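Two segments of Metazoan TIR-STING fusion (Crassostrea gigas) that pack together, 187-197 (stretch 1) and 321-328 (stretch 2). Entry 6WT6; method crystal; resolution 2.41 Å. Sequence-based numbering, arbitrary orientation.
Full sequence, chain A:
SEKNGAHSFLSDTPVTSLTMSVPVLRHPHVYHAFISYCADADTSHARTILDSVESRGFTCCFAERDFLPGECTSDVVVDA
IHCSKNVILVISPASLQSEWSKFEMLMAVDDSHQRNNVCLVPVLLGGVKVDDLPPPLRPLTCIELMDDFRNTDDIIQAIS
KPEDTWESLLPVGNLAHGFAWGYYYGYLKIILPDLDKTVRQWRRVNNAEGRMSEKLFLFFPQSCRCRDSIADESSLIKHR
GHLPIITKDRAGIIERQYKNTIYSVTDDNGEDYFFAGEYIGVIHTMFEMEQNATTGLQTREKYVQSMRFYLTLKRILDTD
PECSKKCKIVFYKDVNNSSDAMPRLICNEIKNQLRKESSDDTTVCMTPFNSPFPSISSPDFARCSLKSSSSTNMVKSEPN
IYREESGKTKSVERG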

# COMPACT_ATOMS: atom_id res chain seq x y z
N TYR A 187 4.88 14.03 -0.25
CA TYR A 187 4.36 15.22 0.40
C TYR A 187 5.09 15.56 1.69
O TYR A 187 5.74 16.60 1.78
N LEU A 188 4.96 14.70 2.71
CA LEU A 188 5.49 15.03 4.03
C LEU A 188 7.00 15.25 3.99
O LEU A 188 7.50 16.24 4.53
N LYS A 189 7.73 14.35 3.32
CA LYS A 189 9.18 14.49 3.21
C LYS A 189 9.58 15.79 2.52
O LYS A 189 10.68 16.30 2.77
N ILE A 190 8.70 16.36 1.70
CA ILE A 190 9.02 17.58 0.97
C ILE A 190 8.81 18.81 1.85
O ILE A 190 9.65 19.71 1.90
N ILE A 191 7.68 18.87 2.58
CA ILE A 191 7.28 20.10 3.24
C ILE A 191 7.69 20.15 4.71
O ILE A 191 8.01 21.23 5.22
N LEU A 192 7.70 19.00 5.39
CA LEU A 192 7.96 19.01 6.83
C LEU A 192 9.36 19.49 7.23
O LEU A 192 9.45 20.22 8.23
N PRO A 193 10.46 19.11 6.55
CA PRO A 193 11.80 19.42 7.09
C PRO A 193 12.03 20.88 7.47
O PRO A 193 12.68 21.14 8.49
N ASP A 194 11.51 21.83 6.70
CA ASP A 194 11.68 23.24 7.02
C ASP A 194 10.38 23.94 7.39
O ASP A 194 10.36 25.17 7.50
N LEU A 195 9.29 23.19 7.60
CA LEU A 195 8.00 23.82 7.88
C LEU A 195 8.01 24.56 9.21
O LEU A 195 7.40 25.63 9.33
N ASP A 196 8.69 24.01 10.23
CA ASP A 196 8.75 24.68 11.53
C ASP A 196 9.35 26.08 11.42
O ASP A 196 8.95 26.98 12.17
N LYS A 197 10.30 26.28 10.51
CA LYS A 197 10.81 27.62 10.26
C LYS A 197 9.73 28.51 9.65
O LYS A 197 9.57 29.67 10.05
N PRO A 321 15.04 12.08 11.13
CA PRO A 321 15.25 13.12 12.16
C PRO A 321 14.79 14.50 11.75
O PRO A 321 14.45 15.31 12.62
N GLU A 322 14.76 14.82 10.45
CA GLU A 322 14.31 16.12 10.00
C GLU A 322 12.80 16.18 9.78
O GLU A 322 12.28 17.25 9.42
N CYS A 323 12.08 15.08 9.99
CA CYS A 323 10.62 15.06 9.88
C CYS A 323 9.91 14.77 11.19
O CYS A 323 8.78 15.23 11.37
N SER A 324 10.53 14.03 12.11
CA SER A 324 9.89 13.79 13.40
C SER A 324 9.82 15.09 14.19
O SER A 324 10.65 15.99 14.04
N LYS A 325 8.79 15.19 15.03
CA LYS A 325 8.46 16.39 15.79
C LYS A 325 8.13 17.59 14.90
O LYS A 325 8.12 18.73 15.38
N LYS A 326 7.87 17.37 13.61
CA LYS A 326 7.46 18.45 12.73
C LYS A 326 5.96 18.45 12.46
O LYS A 326 5.43 19.47 12.02
N CYS A 327 5.27 17.35 12.73
CA CYS A 327 3.83 17.29 12.57
C CYS A 327 3.23 16.55 13.75
O CYS A 327 3.92 15.82 14.47
N LYS A 328 1.94 16.77 13.96
CA LYS A 328 1.19 16.08 15.01
C LYS A 328 -0.07 15.49 14.40
O LYS A 328 -0.94 16.24 13.93

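Stretch 1 is a kinked helix. Stretch 2 is a loop with a type II beta turn from Cys323 to Lys326, leading into a strand. Together they bury 490 Å², and the backbones come closest where the CA atoms of Pro193 and Glu322 lie 5.1 Å apart.

Lys326 has the largest area covered by the other stretch, 99 Å². It points toward the helix with chi angles m, m, t, p. Its NZ donates to two carbonyls, Pro193 O at 2.9 Å across the contact and Glu322 O at 2.9 Å within its own stretch. The Pro193 carbonyl lies at the helix kink, where Lys197 N makes no bond to it; Lys326 NZ is its donor across the contact. Asp196, chi1 p, also points toward stretch 2. Its OD1 is 4.1 Å from Lys326 NZ, too far for a salt bridge. Asp196 OD1 instead accepts a weak bond from Lys197 N at 2.8 Å, while OD2 is bonded elsewhere in the structure.

The second polar link is a hydrogen-bonded salt bridge from Lys189 NZ to Glu322 OE2, 2.6 Å. Lys189 starts sideways, but its t, p, t, t chain brings the amine to the acid. Glu322 points toward the helix with chi1 p and chi2 t. Lys189 NZ has a further bond to a residue adjoining one of the stretches. Glu322 O also receives a CA-H...O contact from Pro193 CA at 3.2 Å, nearly straight at 161°.

Leu192, rotamer m, t, points toward stretch 2 and fills the apolar centre. Its CB lies 4.0 Å from Cys323 SG, and its CD1 lies 3.9 Å from Cys327 SG. Pro193 CD adds a contact to Cys323 SG at 4.1 Å. Cys323 is m and Cys327 p. Inside the turn, Lys326 N donates to Cys323 O at 3.2 Å.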

# COMPACT_ATOMS: atom_id res chain seq x y z
CB TYR A 187 2.85 15.05 0.67
CG TYR A 187 2.18 16.25 1.30
CD1 TYR A 187 2.09 17.46 0.62
CD2 TYR A 187 1.63 16.18 2.57
CE1 TYR A 187 1.48 18.56 1.19
CE2 TYR A 187 1.00 17.28 3.15
CZ TYR A 187 0.94 18.47 2.45
OH TYR A 187 0.32 19.56 3.02
CB LEU A 188 5.12 13.93 5.04
CG LEU A 188 3.64 13.84 5.46
CD1 LEU A 188 3.44 12.87 6.62
CD2 LEU A 188 3.08 15.22 5.81
CB LYS A 189 9.76 13.28 2.45
CG LYS A 189 11.27 13.27 2.28
CD LYS A 189 12.01 13.32 3.61
CE LYS A 189 13.50 13.11 3.42
NZ LYS A 189 14.27 13.18 4.70
CB ILE A 190 8.18 17.67 -0.32
CG1 ILE A 190 8.40 16.42 -1.17
CG2 ILE A 190 8.53 18.93 -1.10
CD1 ILE A 190 7.41 16.28 -2.31
CB ILE A 191 5.76 20.32 3.08
CG1 ILE A 191 4.96 19.15 3.67
CG2 ILE A 191 5.40 20.50 1.61
CD1 ILE A 191 4.17 19.53 4.90
CB LEU A 192 7.71 17.61 7.42
CG LEU A 192 6.27 17.09 7.57
CD1 LEU A 192 6.24 15.86 8.48
CD2 LEU A 192 5.31 18.16 8.09
CB PRO A 193 12.73 18.98 5.96
CG PRO A 193 12.02 17.86 5.32
CD PRO A 193 10.56 18.24 5.36
CB ASP A 194 12.36 23.98 5.86
CG ASP A 194 13.86 23.73 5.81
OD1 ASP A 194 14.44 23.34 6.85
OD2 ASP A 194 14.47 23.94 4.74
CB LEU A 195 6.89 22.76 7.85
CG LEU A 195 5.44 23.17 8.11
CD1 LEU A 195 4.51 22.35 7.23
CD2 LEU A 195 5.09 22.96 9.57
CB ASP A 196 9.55 23.83 12.52
CG ASP A 196 11.01 23.67 12.11
OD1 ASP A 196 11.31 23.68 10.90
OD2 ASP A 196 11.86 23.52 13.02
CB LYS A 197 12.03 27.56 9.34
CG LYS A 197 13.20 26.79 9.90
CD LYS A 197 14.36 26.77 8.92
CE LYS A 197 15.52 25.95 9.46
NZ LYS A 197 15.98 26.43 10.79
CB PRO A 321 16.77 13.07 12.39
CG PRO A 321 17.19 11.70 11.92
CD PRO A 321 16.30 11.41 10.75
CB GLU A 322 15.04 16.52 8.70
CG GLU A 322 14.80 15.61 7.51
CD GLU A 322 15.33 16.18 6.20
OE1 GLU A 322 16.05 17.20 6.24
OE2 GLU A 322 15.02 15.61 5.13
CB CYS A 323 10.16 14.02 8.84
SG CYS A 323 10.32 14.54 7.12
CB SER A 324 10.66 12.73 14.18
OG SER A 324 11.98 13.16 14.45
CB LYS A 325 9.59 16.76 16.77
CG LYS A 325 9.93 15.68 17.79
CD LYS A 325 11.08 16.12 18.69
CE LYS A 325 12.35 16.41 17.89
NZ LYS A 325 13.52 16.73 18.77
CB LYS A 326 8.21 18.38 11.39
CG LYS A 326 9.72 18.59 11.51
CD LYS A 326 10.07 20.04 11.84
CE LYS A 326 11.56 20.23 12.11
NZ LYS A 326 12.40 19.74 10.99
CB CYS A 327 3.44 16.62 11.24
SG CYS A 327 3.64 14.84 11.22
CB LYS A 328 0.85 17.02 16.17
CG LYS A 328 0.10 16.34 17.30
CD LYS A 328 0.88 15.14 17.82
CE LYS A 328 0.21 14.52 19.03
NZ LYS A 328 -1.17 14.06 18.72